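Local coordinates for lipoprotein (Mycoplasma mycoides subsp. capri, PDB 7ADK) that is probably a serine-type peptidase of the chymotrypsin-like PA clan, made as a lipoprotein by a mycoplasma, at residues 538-543 against 809-814; 505-510 against 825-830; 427-432 against 593-598; 447-452 against 727-732. All blocks are in the same frame, centred on the assembly; numbering follows the deposited sequence.

Contact 1: residues 538-543 against 809-814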
loop_
_atom_site.group_PDB
_atom_site.type_symbol
_atom_site.label_atom_id
_atom_site.label_comp_id
_atom_site.label_asym_id
_atom_site.label_seq_id
_atom_site.Cartn_x
_atom_site.Cartn_y
_atom_site.Cartn_z
ATOM N N ALA B 538 0.325 -4.854 -34.598
ATOM C CA ALA B 538 -0.462 -4.496 -33.418
ATOM C C ALA B 538 0.128 -5.190 -32.198
ATOM O O ALA B 538 0.484 -6.362 -32.313
ATOM C CB ALA B 538 -1.898 -4.922 -33.640
ATOM N N ASP B 539 0.251 -4.524 -31.057
ATOM C CA ASP B 539 0.940 -5.104 -29.902
ATOM C C ASP B 539 0.099 -6.198 -29.205
ATOM O O ASP B 539 -0.526 -5.988 -28.173
ATOM C CB ASP B 539 1.429 -3.978 -28.983
ATOM C CG ASP B 539 2.521 -4.420 -27.998
ATOM O OD1 ASP B 539 3.193 -5.435 -28.254
ATOM O OD2 ASP B 539 2.697 -3.781 -26.942
ATOM N N PHE B 540 0.060 -7.390 -29.796
ATOM C CA PHE B 540 -0.649 -8.589 -29.326
ATOM C C PHE B 540 0.131 -9.873 -29.689
ATOM O O PHE B 540 0.586 -10.009 -30.821
ATOM C CB PHE B 540 -2.062 -8.609 -29.920
ATOM C CG PHE B 540 -2.797 -9.921 -29.744
ATOM C CD1 PHE B 540 -3.060 -10.421 -28.461
ATOM C CD2 PHE B 540 -3.168 -10.679 -30.863
ATOM C CE1 PHE B 540 -3.680 -11.666 -28.292
ATOM C CE2 PHE B 540 -3.804 -11.920 -30.699
ATOM C CZ PHE B 540 -4.066 -12.408 -29.414
ATOM N N ALA B 541 0.273 -10.820 -28.768
ATOM C CA ALA B 541 0.971 -12.076 -29.003
ATOM C C ALA B 541 0.315 -13.226 -28.236
ATOM O O ALA B 541 -0.374 -12.988 -27.250
ATOM C CB ALA B 541 2.443 -11.886 -28.640
ATOM N N ILE B 542 0.513 -14.466 -28.664
ATOM C CA ILE B 542 -0.071 -15.644 -28.010
ATOM C C ILE B 542 1.018 -16.645 -27.641
ATOM O O ILE B 542 1.722 -17.148 -28.511
ATOM C CB ILE B 542 -1.171 -16.289 -28.867
ATOM C CG1 ILE B 542 -2.203 -15.249 -29.332
ATOM C CG2 ILE B 542 -1.844 -17.431 -28.090
ATOM C CD1 ILE B 542 -3.235 -15.792 -30.300
ATOM N N VAL B 543 1.170 -16.927 -26.354
ATOM C CA VAL B 543 2.208 -17.781 -25.776
ATOM C C VAL B 543 1.649 -19.149 -25.406
ATOM O O VAL B 543 0.644 -19.265 -24.719
ATOM C CB VAL B 543 2.828 -17.111 -24.534
ATOM C CG1 VAL B 543 3.786 -18.047 -23.780
ATOM C CG2 VAL B 543 3.573 -15.841 -24.948
ATOM N N ASP B 809 -9.537 -10.013 -38.680
ATOM C CA ASP B 809 -9.669 -10.677 -37.391
ATOM C C ASP B 809 -8.398 -11.487 -37.139
ATOM O O ASP B 809 -8.071 -12.380 -37.916
ATOM C CB ASP B 809 -10.949 -11.512 -37.396
ATOM C CG ASP B 809 -11.284 -12.142 -36.047
ATOM O OD1 ASP B 809 -10.351 -12.502 -35.298
ATOM O OD2 ASP B 809 -12.493 -12.286 -35.770
ATOM N N LEU B 810 -7.642 -11.146 -36.100
ATOM C CA LEU B 810 -6.361 -11.789 -35.794
ATOM C C LEU B 810 -6.466 -12.990 -34.836
ATOM O O LEU B 810 -5.458 -13.614 -34.530
ATOM C CB LEU B 810 -5.240 -10.759 -35.531
ATOM C CG LEU B 810 -5.498 -9.585 -34.588
ATOM C CD1 LEU B 810 -5.691 -10.089 -33.177
ATOM C CD2 LEU B 810 -4.345 -8.605 -34.636
ATOM N N ILE B 811 -7.685 -13.411 -34.485
ATOM C CA ILE B 811 -7.985 -14.691 -33.825
ATOM C C ILE B 811 -8.557 -15.703 -34.836
ATOM O O ILE B 811 -8.094 -16.837 -34.891
ATOM C CB ILE B 811 -8.923 -14.464 -32.620
ATOM C CG1 ILE B 811 -8.338 -13.484 -31.587
ATOM C CG2 ILE B 811 -9.339 -15.772 -31.946
ATOM C CD1 ILE B 811 -7.134 -13.969 -30.806
ATOM N N TYR B 812 -9.524 -15.303 -35.672
ATOM C CA TYR B 812 -10.198 -16.209 -36.620
ATOM C C TYR B 812 -9.708 -16.125 -38.074
ATOM O O TYR B 812 -9.879 -17.097 -38.810
ATOM C CB TYR B 812 -11.717 -16.016 -36.548
ATOM C CG TYR B 812 -12.364 -16.505 -35.271
ATOM C CD1 TYR B 812 -12.822 -17.827 -35.182
ATOM C CD2 TYR B 812 -12.494 -15.644 -34.172
ATOM C CE1 TYR B 812 -13.423 -18.285 -33.998
ATOM C CE2 TYR B 812 -13.102 -16.092 -32.991
ATOM C CZ TYR B 812 -13.582 -17.412 -32.905
ATOM O OH TYR B 812 -14.207 -17.851 -31.791
ATOM N N GLY B 813 -9.079 -15.025 -38.488
ATOM C CA GLY B 813 -8.653 -14.790 -39.865
ATOM C C GLY B 813 -9.805 -14.469 -40.823
ATOM O O GLY B 813 -10.944 -14.256 -40.416
ATOM N N GLY B 814 -9.507 -14.449 -42.118
ATOM C CA GLY B 814 -10.517 -14.404 -43.181
ATOM C C GLY B 814 -11.206 -13.056 -43.392
ATOM O O GLY B 814 -12.276 -13.006 -43.991
#

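Contact 2: residues 505-510 against 825-830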
loop_
_atom_site.group_PDB
_atom_site.type_symbol
_atom_site.label_atom_id
_atom_site.label_comp_id
_atom_site.label_asym_id
_atom_site.label_seq_id
_atom_site.Cartn_x
_atom_site.Cartn_y
_atom_site.Cartn_z
ATOM N N ALA B 505 6.509 -18.360 -27.697
ATOM C CA ALA B 505 5.643 -17.388 -28.374
ATOM C C ALA B 505 5.209 -17.927 -29.751
ATOM O O ALA B 505 6.047 -18.122 -30.631
ATOM C CB ALA B 505 6.376 -16.052 -28.483
ATOM N N ILE B 506 3.921 -18.204 -29.953
ATOM C CA ILE B 506 3.397 -18.881 -31.157
ATOM C C ILE B 506 2.846 -17.943 -32.232
ATOM O O ILE B 506 3.011 -18.221 -33.414
ATOM C CB ILE B 506 2.389 -19.963 -30.716
ATOM C CG1 ILE B 506 3.201 -21.240 -30.568
ATOM C CG2 ILE B 506 1.195 -20.147 -31.621
ATOM C CD1 ILE B 506 2.399 -22.475 -30.278
ATOM N N PHE B 507 2.228 -16.829 -31.856
ATOM C CA PHE B 507 1.714 -15.818 -32.774
ATOM C C PHE B 507 2.151 -14.432 -32.304
ATOM O O PHE B 507 2.148 -14.187 -31.108
ATOM C CB PHE B 507 0.189 -15.975 -32.879
ATOM C CG PHE B 507 -0.533 -15.002 -33.791
ATOM C CD1 PHE B 507 -0.118 -14.830 -35.121
ATOM C CD2 PHE B 507 -1.612 -14.240 -33.312
ATOM C CE1 PHE B 507 -0.751 -13.890 -35.950
ATOM C CE2 PHE B 507 -2.256 -13.316 -34.148
ATOM C CZ PHE B 507 -1.815 -13.122 -35.462
ATOM N N HIS B 508 2.543 -13.537 -33.214
ATOM C CA HIS B 508 3.096 -12.205 -32.893
ATOM C C HIS B 508 2.372 -11.016 -33.542
ATOM O O HIS B 508 2.825 -9.887 -33.373
ATOM C CB HIS B 508 4.603 -12.187 -33.194
ATOM C CG HIS B 508 5.504 -12.377 -32.024
ATOM N ND1 HIS B 508 5.704 -11.480 -31.013
ATOM C CD2 HIS B 508 6.352 -13.411 -31.821
ATOM C CE1 HIS B 508 6.664 -11.951 -30.222
ATOM N NE2 HIS B 508 7.068 -13.127 -30.697
ATOM N N ALA B 509 1.303 -11.240 -34.321
ATOM C CA ALA B 509 0.526 -10.166 -34.976
ATOM C C ALA B 509 1.373 -9.131 -35.751
ATOM O O ALA B 509 1.044 -7.945 -35.802
ATOM C CB ALA B 509 -0.457 -9.527 -33.993
ATOM N N THR B 510 2.456 -9.571 -36.388
ATOM C CA THR B 510 3.310 -8.745 -37.246
ATOM C C THR B 510 2.860 -8.833 -38.695
ATOM O O THR B 510 2.634 -9.911 -39.236
ATOM C CB THR B 510 4.781 -9.155 -37.154
ATOM O OG1 THR B 510 4.933 -10.553 -37.272
ATOM C CG2 THR B 510 5.415 -8.702 -35.857
ATOM N N ARG B 825 -5.969 -18.987 -35.357
ATOM C CA ARG B 825 -6.509 -20.210 -35.949
ATOM C C ARG B 825 -5.610 -20.783 -37.031
ATOM O O ARG B 825 -5.283 -21.960 -37.009
ATOM C CB ARG B 825 -7.899 -19.897 -36.506
ATOM C CG ARG B 825 -8.593 -21.164 -37.027
ATOM C CD ARG B 825 -9.939 -20.887 -37.698
ATOM N NE ARG B 825 -9.796 -19.934 -38.807
ATOM C CZ ARG B 825 -9.280 -20.154 -39.995
ATOM N NH1 ARG B 825 -8.931 -21.323 -40.409
ATOM N NH2 ARG B 825 -9.090 -19.165 -40.799
ATOM N N GLU B 826 -5.220 -19.971 -37.999
ATOM C CA GLU B 826 -4.483 -20.468 -39.166
ATOM C C GLU B 826 -2.984 -20.692 -38.892
ATOM O O GLU B 826 -2.346 -21.484 -39.577
ATOM C CB GLU B 826 -4.798 -19.605 -40.393
ATOM C CG GLU B 826 -4.236 -18.193 -40.348
ATOM C CD GLU B 826 -4.998 -17.181 -41.221
ATOM O OE1 GLU B 826 -5.752 -17.573 -42.139
ATOM O OE2 GLU B 826 -4.821 -15.965 -40.968
ATOM N N VAL B 827 -2.438 -20.066 -37.845
ATOM C CA VAL B 827 -1.166 -20.458 -37.225
ATOM C C VAL B 827 -1.295 -21.808 -36.523
ATOM O O VAL B 827 -0.475 -22.703 -36.719
ATOM C CB VAL B 827 -0.694 -19.370 -36.256
ATOM C CG1 VAL B 827 0.430 -19.818 -35.359
ATOM C CG2 VAL B 827 -0.226 -18.146 -37.018
ATOM N N MET B 828 -2.344 -22.012 -35.738
ATOM C CA MET B 828 -2.524 -23.254 -35.004
ATOM C C MET B 828 -2.886 -24.442 -35.914
ATOM O O MET B 828 -2.499 -25.573 -35.642
ATOM C CB MET B 828 -3.506 -23.023 -33.851
ATOM C CG MET B 828 -3.286 -24.103 -32.798
ATOM S SD MET B 828 -4.060 -23.823 -31.196
ATOM C CE MET B 828 -3.621 -25.373 -30.386
ATOM N N ASN B 829 -3.524 -24.184 -37.058
ATOM C CA ASN B 829 -3.859 -25.160 -38.090
ATOM C C ASN B 829 -2.629 -25.851 -38.685
ATOM O O ASN B 829 -2.673 -27.054 -38.910
ATOM C CB ASN B 829 -4.657 -24.452 -39.195
ATOM C CG ASN B 829 -5.144 -25.410 -40.263
ATOM O OD1 ASN B 829 -5.728 -26.439 -39.988
ATOM N ND2 ASN B 829 -4.913 -25.124 -41.506
ATOM N N LYS B 830 -1.533 -25.122 -38.936
ATOM C CA LYS B 830 -0.291 -25.717 -39.451
ATOM C C LYS B 830 0.480 -26.494 -38.382
ATOM O O LYS B 830 1.066 -27.526 -38.690
ATOM C CB LYS B 830 0.583 -24.674 -40.166
ATOM C CG LYS B 830 1.079 -23.518 -39.293
ATOM C CD LYS B 830 2.154 -22.677 -39.977
ATOM C CE LYS B 830 2.745 -21.660 -39.013
ATOM N NZ LYS B 830 3.759 -20.807 -39.636
#

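Contact 3: residues 427-432 against 593-598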
loop_
_atom_site.group_PDB
_atom_site.type_symbol
_atom_site.label_atom_id
_atom_site.label_comp_id
_atom_site.label_asym_id
_atom_site.label_seq_id
_atom_site.Cartn_x
_atom_site.Cartn_y
_atom_site.Cartn_z
ATOM N N TRP B 427 -3.811 -13.527 -20.114
ATOM C CA TRP B 427 -4.987 -14.321 -19.803
ATOM C C TRP B 427 -4.930 -15.669 -20.486
ATOM O O TRP B 427 -4.357 -15.823 -21.566
ATOM C CB TRP B 427 -6.261 -13.581 -20.192
ATOM C CG TRP B 427 -6.421 -13.332 -21.655
ATOM C CD1 TRP B 427 -7.146 -14.092 -22.502
ATOM C CD2 TRP B 427 -5.825 -12.281 -22.468
ATOM N NE1 TRP B 427 -7.029 -13.609 -23.778
ATOM C CE2 TRP B 427 -6.241 -12.484 -23.820
ATOM C CE3 TRP B 427 -4.996 -11.185 -22.202
ATOM C CZ2 TRP B 427 -5.844 -11.668 -24.874
ATOM C CZ3 TRP B 427 -4.609 -10.342 -23.255
ATOM C CH2 TRP B 427 -5.027 -10.576 -24.581
ATOM N N ILE B 428 -5.502 -16.668 -19.844
ATOM C CA ILE B 428 -5.743 -17.977 -20.434
ATOM C C ILE B 428 -6.824 -17.814 -21.515
ATOM O O ILE B 428 -7.908 -17.300 -21.237
ATOM C CB ILE B 428 -6.076 -18.970 -19.299
ATOM C CG1 ILE B 428 -5.783 -20.418 -19.693
ATOM C CG2 ILE B 428 -7.493 -18.834 -18.719
ATOM C CD1 ILE B 428 -5.647 -21.291 -18.436
ATOM N N MET B 429 -6.543 -18.220 -22.755
ATOM C CA MET B 429 -7.527 -18.154 -23.830
ATOM C C MET B 429 -7.937 -19.523 -24.355
ATOM O O MET B 429 -9.104 -19.725 -24.666
ATOM C CB MET B 429 -7.073 -17.196 -24.929
ATOM C CG MET B 429 -5.990 -17.712 -25.877
ATOM S SD MET B 429 -5.959 -16.863 -27.472
ATOM C CE MET B 429 -5.213 -15.322 -26.963
ATOM N N ASP B 430 -7.030 -20.494 -24.421
ATOM C CA ASP B 430 -7.279 -21.755 -25.114
ATOM C C ASP B 430 -6.433 -22.909 -24.550
ATOM O O ASP B 430 -5.454 -22.696 -23.835
ATOM C CB ASP B 430 -7.044 -21.524 -26.616
ATOM C CG ASP B 430 -7.576 -22.614 -27.533
ATOM O OD1 ASP B 430 -8.450 -23.381 -27.111
ATOM O OD2 ASP B 430 -7.118 -22.707 -28.692
ATOM N N TYR B 431 -6.804 -24.141 -24.891
ATOM C CA TYR B 431 -5.982 -25.334 -24.713
ATOM C C TYR B 431 -6.179 -26.334 -25.856
ATOM O O TYR B 431 -7.283 -26.520 -26.355
ATOM C CB TYR B 431 -6.220 -25.981 -23.346
ATOM C CG TYR B 431 -7.639 -26.379 -22.988
ATOM C CD1 TYR B 431 -8.200 -27.575 -23.468
ATOM C CD2 TYR B 431 -8.369 -25.575 -22.099
ATOM C CE1 TYR B 431 -9.476 -27.974 -23.040
ATOM C CE2 TYR B 431 -9.647 -25.958 -21.677
ATOM C CZ TYR B 431 -10.198 -27.165 -22.140
ATOM O OH TYR B 431 -11.439 -27.518 -21.740
ATOM N N LEU B 432 -5.102 -27.010 -26.239
ATOM C CA LEU B 432 -5.125 -28.076 -27.234
ATOM C C LEU B 432 -5.865 -29.273 -26.639
ATOM O O LEU B 432 -5.609 -29.638 -25.497
ATOM C CB LEU B 432 -3.674 -28.391 -27.614
ATOM C CG LEU B 432 -3.466 -29.502 -28.642
ATOM C CD1 LEU B 432 -4.005 -29.144 -30.016
ATOM C CD2 LEU B 432 -1.981 -29.767 -28.784
ATOM N N VAL B 593 -13.483 -18.215 -22.368
ATOM C CA VAL B 593 -13.501 -16.967 -23.144
ATOM C C VAL B 593 -14.170 -17.111 -24.509
ATOM O O VAL B 593 -14.137 -18.168 -25.141
ATOM C CB VAL B 593 -12.121 -16.321 -23.306
ATOM C CG1 VAL B 593 -11.435 -16.145 -21.962
ATOM C CG2 VAL B 593 -11.168 -17.063 -24.229
ATOM N N LYS B 594 -14.754 -15.998 -24.944
ATOM C CA LYS B 594 -15.330 -15.702 -26.259
ATOM C C LYS B 594 -14.702 -14.404 -26.770
ATOM O O LYS B 594 -14.053 -13.710 -26.004
ATOM C CB LYS B 594 -16.852 -15.581 -26.099
ATOM C CG LYS B 594 -17.573 -16.896 -25.790
ATOM C CD LYS B 594 -18.996 -16.680 -25.273
ATOM C CE LYS B 594 -18.988 -16.104 -23.861
ATOM N NZ LYS B 594 -20.332 -15.921 -23.299
ATOM N N PHE B 595 -14.902 -14.046 -28.030
ATOM C CA PHE B 595 -14.349 -12.822 -28.623
ATOM C C PHE B 595 -15.461 -11.916 -29.133
ATOM O O PHE B 595 -16.501 -12.396 -29.576
ATOM C CB PHE B 595 -13.344 -13.170 -29.724
ATOM C CG PHE B 595 -12.034 -13.681 -29.181
ATOM C CD1 PHE B 595 -11.006 -12.773 -28.891
ATOM C CD2 PHE B 595 -11.863 -15.041 -28.889
ATOM C CE1 PHE B 595 -9.811 -13.220 -28.319
ATOM C CE2 PHE B 595 -10.670 -15.484 -28.311
ATOM C CZ PHE B 595 -9.636 -14.579 -28.040
ATOM N N PHE B 596 -15.300 -10.602 -29.041
ATOM C CA PHE B 596 -16.366 -9.666 -29.392
ATOM C C PHE B 596 -16.545 -9.535 -30.912
ATOM O O PHE B 596 -15.723 -8.913 -31.589
ATOM C CB PHE B 596 -16.084 -8.329 -28.719
ATOM C CG PHE B 596 -17.244 -7.371 -28.810
ATOM C CD1 PHE B 596 -18.308 -7.471 -27.901
ATOM C CD2 PHE B 596 -17.258 -6.368 -29.789
ATOM C CE1 PHE B 596 -19.367 -6.561 -27.961
ATOM C CE2 PHE B 596 -18.304 -5.443 -29.827
ATOM C CZ PHE B 596 -19.360 -5.540 -28.914
ATOM N N SER B 597 -17.595 -10.149 -31.469
ATOM C CA SER B 597 -17.790 -10.278 -32.919
ATOM C C SER B 597 -18.426 -9.062 -33.594
ATOM O O SER B 597 -18.211 -8.857 -34.785
ATOM C CB SER B 597 -18.622 -11.518 -33.174
ATOM O OG SER B 597 -19.845 -11.411 -32.494
ATOM N N ASP B 598 -19.188 -8.245 -32.869
ATOM C CA ASP B 598 -19.775 -7.014 -33.395
ATOM C C ASP B 598 -18.698 -5.993 -33.802
ATOM O O ASP B 598 -17.691 -5.812 -33.122
ATOM C CB ASP B 598 -20.749 -6.362 -32.397
ATOM C CG ASP B 598 -21.892 -7.210 -31.840
ATOM O OD1 ASP B 598 -22.179 -8.289 -32.391
ATOM O OD2 ASP B 598 -22.554 -6.750 -30.881
#

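Contact 4: residues 447-452 against 727-732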
loop_
_atom_site.group_PDB
_atom_site.type_symbol
_atom_site.label_atom_id
_atom_site.label_comp_id
_atom_site.label_asym_id
_atom_site.label_seq_id
_atom_site.Cartn_x
_atom_site.Cartn_y
_atom_site.Cartn_z
ATOM N N THR B 447 -1.396 -12.202 -24.645
ATOM C CA THR B 447 -0.553 -11.177 -24.031
ATOM C C THR B 447 -0.247 -10.122 -25.089
ATOM O O THR B 447 -0.884 -10.120 -26.148
ATOM C CB THR B 447 0.706 -11.824 -23.401
ATOM O OG1 THR B 447 1.375 -10.879 -22.620
ATOM C CG2 THR B 447 1.700 -12.399 -24.407
ATOM N N ASN B 448 0.734 -9.256 -24.874
ATOM C CA ASN B 448 1.234 -8.350 -25.901
ATOM C C ASN B 448 2.691 -8.605 -26.300
ATOM O O ASN B 448 3.468 -9.234 -25.596
ATOM C CB ASN B 448 0.909 -6.912 -25.544
ATOM C CG ASN B 448 1.668 -6.419 -24.366
ATOM O OD1 ASN B 448 1.738 -7.042 -23.328
ATOM N ND2 ASN B 448 2.289 -5.290 -24.502
ATOM N N SER B 449 3.047 -8.174 -27.500
ATOM C CA SER B 449 4.291 -8.531 -28.194
ATOM C C SER B 449 5.567 -8.016 -27.519
ATOM O O SER B 449 6.539 -8.758 -27.403
ATOM C CB SER B 449 4.232 -8.058 -29.643
ATOM O OG SER B 449 5.204 -8.694 -30.403
ATOM N N HIS B 450 5.571 -6.807 -26.958
ATOM C CA HIS B 450 6.727 -6.372 -26.172
ATOM C C HIS B 450 6.895 -7.095 -24.823
ATOM O O HIS B 450 7.963 -7.001 -24.219
ATOM C CB HIS B 450 6.762 -4.858 -26.016
ATOM C CG HIS B 450 5.912 -4.293 -24.923
ATOM N ND1 HIS B 450 4.702 -3.682 -25.076
ATOM C CD2 HIS B 450 6.279 -4.117 -23.620
ATOM C CE1 HIS B 450 4.352 -3.132 -23.909
ATOM N NE2 HIS B 450 5.271 -3.399 -22.974
ATOM N N VAL B 451 5.886 -7.835 -24.348
ATOM C CA VAL B 451 6.007 -8.729 -23.188
ATOM C C VAL B 451 6.472 -10.105 -23.632
ATOM O O VAL B 451 7.403 -10.653 -23.054
ATOM C CB VAL B 451 4.705 -8.773 -22.360
ATOM C CG1 VAL B 451 4.709 -9.843 -21.270
ATOM C CG2 VAL B 451 4.445 -7.424 -21.703
ATOM N N ALA B 452 5.886 -10.649 -24.695
ATOM C CA ALA B 452 6.241 -11.962 -25.212
ATOM C C ALA B 452 7.685 -12.052 -25.747
ATOM O O ALA B 452 8.282 -13.122 -25.703
ATOM C CB ALA B 452 5.227 -12.344 -26.284
ATOM N N TYR B 727 9.221 0.471 -32.851
ATOM C CA TYR B 727 9.332 -0.844 -32.229
ATOM C C TYR B 727 10.111 -1.873 -33.059
ATOM O O TYR B 727 9.770 -2.145 -34.204
ATOM C CB TYR B 727 7.928 -1.343 -31.899
ATOM C CG TYR B 727 7.842 -2.791 -31.494
ATOM C CD1 TYR B 727 8.105 -3.187 -30.175
ATOM C CD2 TYR B 727 7.466 -3.745 -32.450
ATOM C CE1 TYR B 727 7.933 -4.530 -29.804
ATOM C CE2 TYR B 727 7.276 -5.084 -32.087
ATOM C CZ TYR B 727 7.498 -5.476 -30.755
ATOM O OH TYR B 727 7.297 -6.764 -30.402
ATOM N N SER B 728 11.122 -2.497 -32.453
ATOM C CA SER B 728 11.899 -3.601 -33.027
ATOM C C SER B 728 11.523 -4.944 -32.419
ATOM O O SER B 728 11.472 -5.090 -31.197
ATOM C CB SER B 728 13.393 -3.386 -32.815
ATOM O OG SER B 728 13.817 -2.218 -33.453
ATOM N N LEU B 729 11.346 -5.958 -33.259
ATOM C CA LEU B 729 11.214 -7.341 -32.840
ATOM C C LEU B 729 12.224 -8.223 -33.577
ATOM O O LEU B 729 12.349 -8.186 -34.799
ATOM C CB LEU B 729 9.758 -7.780 -33.025
ATOM C CG LEU B 729 9.449 -9.219 -32.605
ATOM C CD1 LEU B 729 9.677 -9.446 -31.119
ATOM C CD2 LEU B 729 8.005 -9.530 -32.930
ATOM N N LYS B 730 12.952 -9.028 -32.812
ATOM C CA LYS B 730 13.902 -10.023 -33.311
ATOM C C LYS B 730 13.144 -11.244 -33.827
ATOM O O LYS B 730 12.413 -11.883 -33.084
ATOM C CB LYS B 730 14.907 -10.345 -32.194
ATOM C CG LYS B 730 16.199 -11.001 -32.655
ATOM C CD LYS B 730 17.267 -10.981 -31.580
ATOM C CE LYS B 730 18.610 -11.506 -32.072
ATOM N NZ LYS B 730 19.699 -11.284 -31.118
ATOM N N ASP B 731 13.301 -11.569 -35.097
ATOM C CA ASP B 731 12.677 -12.737 -35.724
ATOM C C ASP B 731 13.524 -14.006 -35.523
ATOM O O ASP B 731 14.742 -13.939 -35.422
ATOM C CB ASP B 731 12.411 -12.437 -37.196
ATOM C CG ASP B 731 11.611 -13.519 -37.919
ATOM O OD1 ASP B 731 11.733 -13.610 -39.157
ATOM O OD2 ASP B 731 10.840 -14.258 -37.268
ATOM N N LYS B 732 12.880 -15.169 -35.475
ATOM C CA LYS B 732 13.542 -16.469 -35.302
ATOM C C LYS B 732 14.193 -16.965 -36.610
ATOM O O LYS B 732 14.379 -16.200 -37.557
ATOM C CB LYS B 732 12.543 -17.432 -34.624
ATOM C CG LYS B 732 12.410 -17.072 -33.137
ATOM C CD LYS B 732 11.575 -18.062 -32.344
ATOM C CE LYS B 732 11.551 -17.747 -30.851
ATOM N NZ LYS B 732 12.814 -18.029 -30.166
#

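Contact 1: residues 538-543 against 809-814
Phe-540 meets Leu-810 and Ile-811 through the CD2-CE2-CZ part of its ring, and these three side chains make the close-packed part of the contact. CD1 of Leu-810 lies 3.5 Å from CD2 of Phe-540, while CD1 of Ile-811 comes to 3.7 Å from CZ of the same ring; both methyls arrive obliquely. Leu-810 and Phe-540 run alongside each other head to tail, while the Ile-811 chain lies roughly perpendicular to the phenylalanine. Phe-540 reaches them because its CG stands anti to the backbone nitrogen (chi1 168°). The contact joins strand 541-546 of the antiparallel sheet to the loop that leaves strand 807-809 of the mixed sheet, consistent with the double beta-barrel of PA-clan peptidases; Phe-789 of the mixed sheet adds an edge-to-face ring against Phe-540. Toward Ile-542 the packing is looser, with its CD1 4.3 Å from CD1 of Ile-811. Behind Leu-810 and Ile-811, the loop is folded by an Asx turn. OD1 of Asp-809 accepts the backbone N-H of Ile-811, with N 2.9 Å away and nearly on the C-O axis, and that of Tyr-812 from well above the carboxylate plane (66°). OD2 of Asp-809 pairs with Arg-790 in a salt bridge. Past this turn, Gly-813 and Gly-814, both with positive phi, take the chain away from Phe-540, and at Gly-814 it is exposed to solvent.

Contact 2: residues 505-510 against 825-830
Val-827 overlaps two neighbouring residues of strand 503-507, setting one methyl against Ile-506 and the other against Phe-507. Those two residues form a classic beta bulge opposite Ile-542 of the adjoining strand, and helix 824-831 lies against the strand there, packing the C-terminal part of the chain on the antiparallel sheet. CG1 of Val-827, anti to its own backbone nitrogen at chi1 167°, sits 3.6 Å from the carbonyl O of Ile-506 and 3.8 Å from CG2 of the same isoleucine. CG2 of Val-827 turns instead to the Phe-507 ring, 3.8 Å from CD1, meeting it at a slant. The contact is apolar and buried at its centre. The polar residues at the start of the segment are engaged elsewhere: Arg-825 forms a salt bridge with Asp-846, and Glu-826 bonds to Ser-823 and Gln-818. Phe-507 is also covered from its own segment, where the chain curls back and sets the backbone N of Ala-509 3.7 Å above the ring plane, over its centre.

Contact 3: residues 427-432 against 593-598
Val-593 sets its two methyls against the backbone of strand 421-433. The closest approaches are of methyl to carbonyl: CG2 of Val-593 comes to 3.4 Å from O of Met-429, while its CG1 lies 3.8 Å from O of Ile-428; chi1 of -52° spreads the branches so that each methyl meets a different carbonyl. The meeting point is a classic beta bulge, in which Met-429 and Asp-430 both face Tyr-444. Apolar contact is lighter, with CB of Met-429 4.2 Å from CG2 of Val-593. A Met-aromatic contact follows: SD of Met-429 approaches the Phe-595 ring at its edge, near the ring plane, 4.4 Å from CZ. The antiparallel sheet thereby meets strand 594-595 of the mixed sheet. Polar contacts are made through a third residue, the hydroxyl of Tyr-586, hydrogen-bonded both to O of Met-429 and to N of Val-593. Since the valine methyls cannot satisfy the carbonyls they cover, the buried Met-429 oxygen depends on that tyrosine for a polar partner.

Contact 4: residues 447-452 against 727-732
Tyr-727 reaches across to the short helix 449-452, where its OH is hydrogen-bonded to OG of Ser-449 at 2.8 Å. This helix carries His-450, whose ND1 bonds to OD2 of Asp-539 and whose side chain also touches Ser-759, a grouping consistent with the His-Asp-Ser catalytic triad of PA-clan serine peptidases, set between two beta sheets. OG of Ser-449 is placed anti to its backbone nitrogen (chi1 -163°), and there it meets ND1 of His-508 as well as the tyrosine hydroxyl. CB of Ser-449 is close to the same hydroxyl, 3.4 Å from OH of Tyr-727. The tyrosine ring approaches the base of His-450 obliquely, with CE1 of Tyr-727 4.0 Å from CB of the histidine. Beyond CB the histidine turns off: CG falls between the backbone nitrogen and the carbonyl carbon (chi1 83°), which leads the imidazole away from the strand. Two residues along the strand, Leu-729 again faces the helix, and its side chain lies beside the serine, with CD2 of Leu-729 3.9 Å from OG of Ser-449.

How the contacts relate
Contacts 1, 2 and 3 are buried and almost wholly apolar across their segments, whereas contact 4 is only partly buried and turns on a hydroxyl pair. Contacts 1 and 2 sit on neighbouring strands of the antiparallel sheet, with Ile-542 O hydrogen-bonded to Ile-506 N and Tyr-812 O to Arg-825 NE. Contact 3 continues the core of contact 1: Ile-811 CG1 lies 3.6 Å from Phe-595 CE1, and CE of Met-429 touches both Ile-542 and Phe-540. Polar chemistry gathers around helix 449-452, where contact 4 is tied to contact 1 through Asp-539, which also holds Asn-448, and to contact 2 through His-508. The probable catalytic residues thus border the hydrophobic packing between the two sheets.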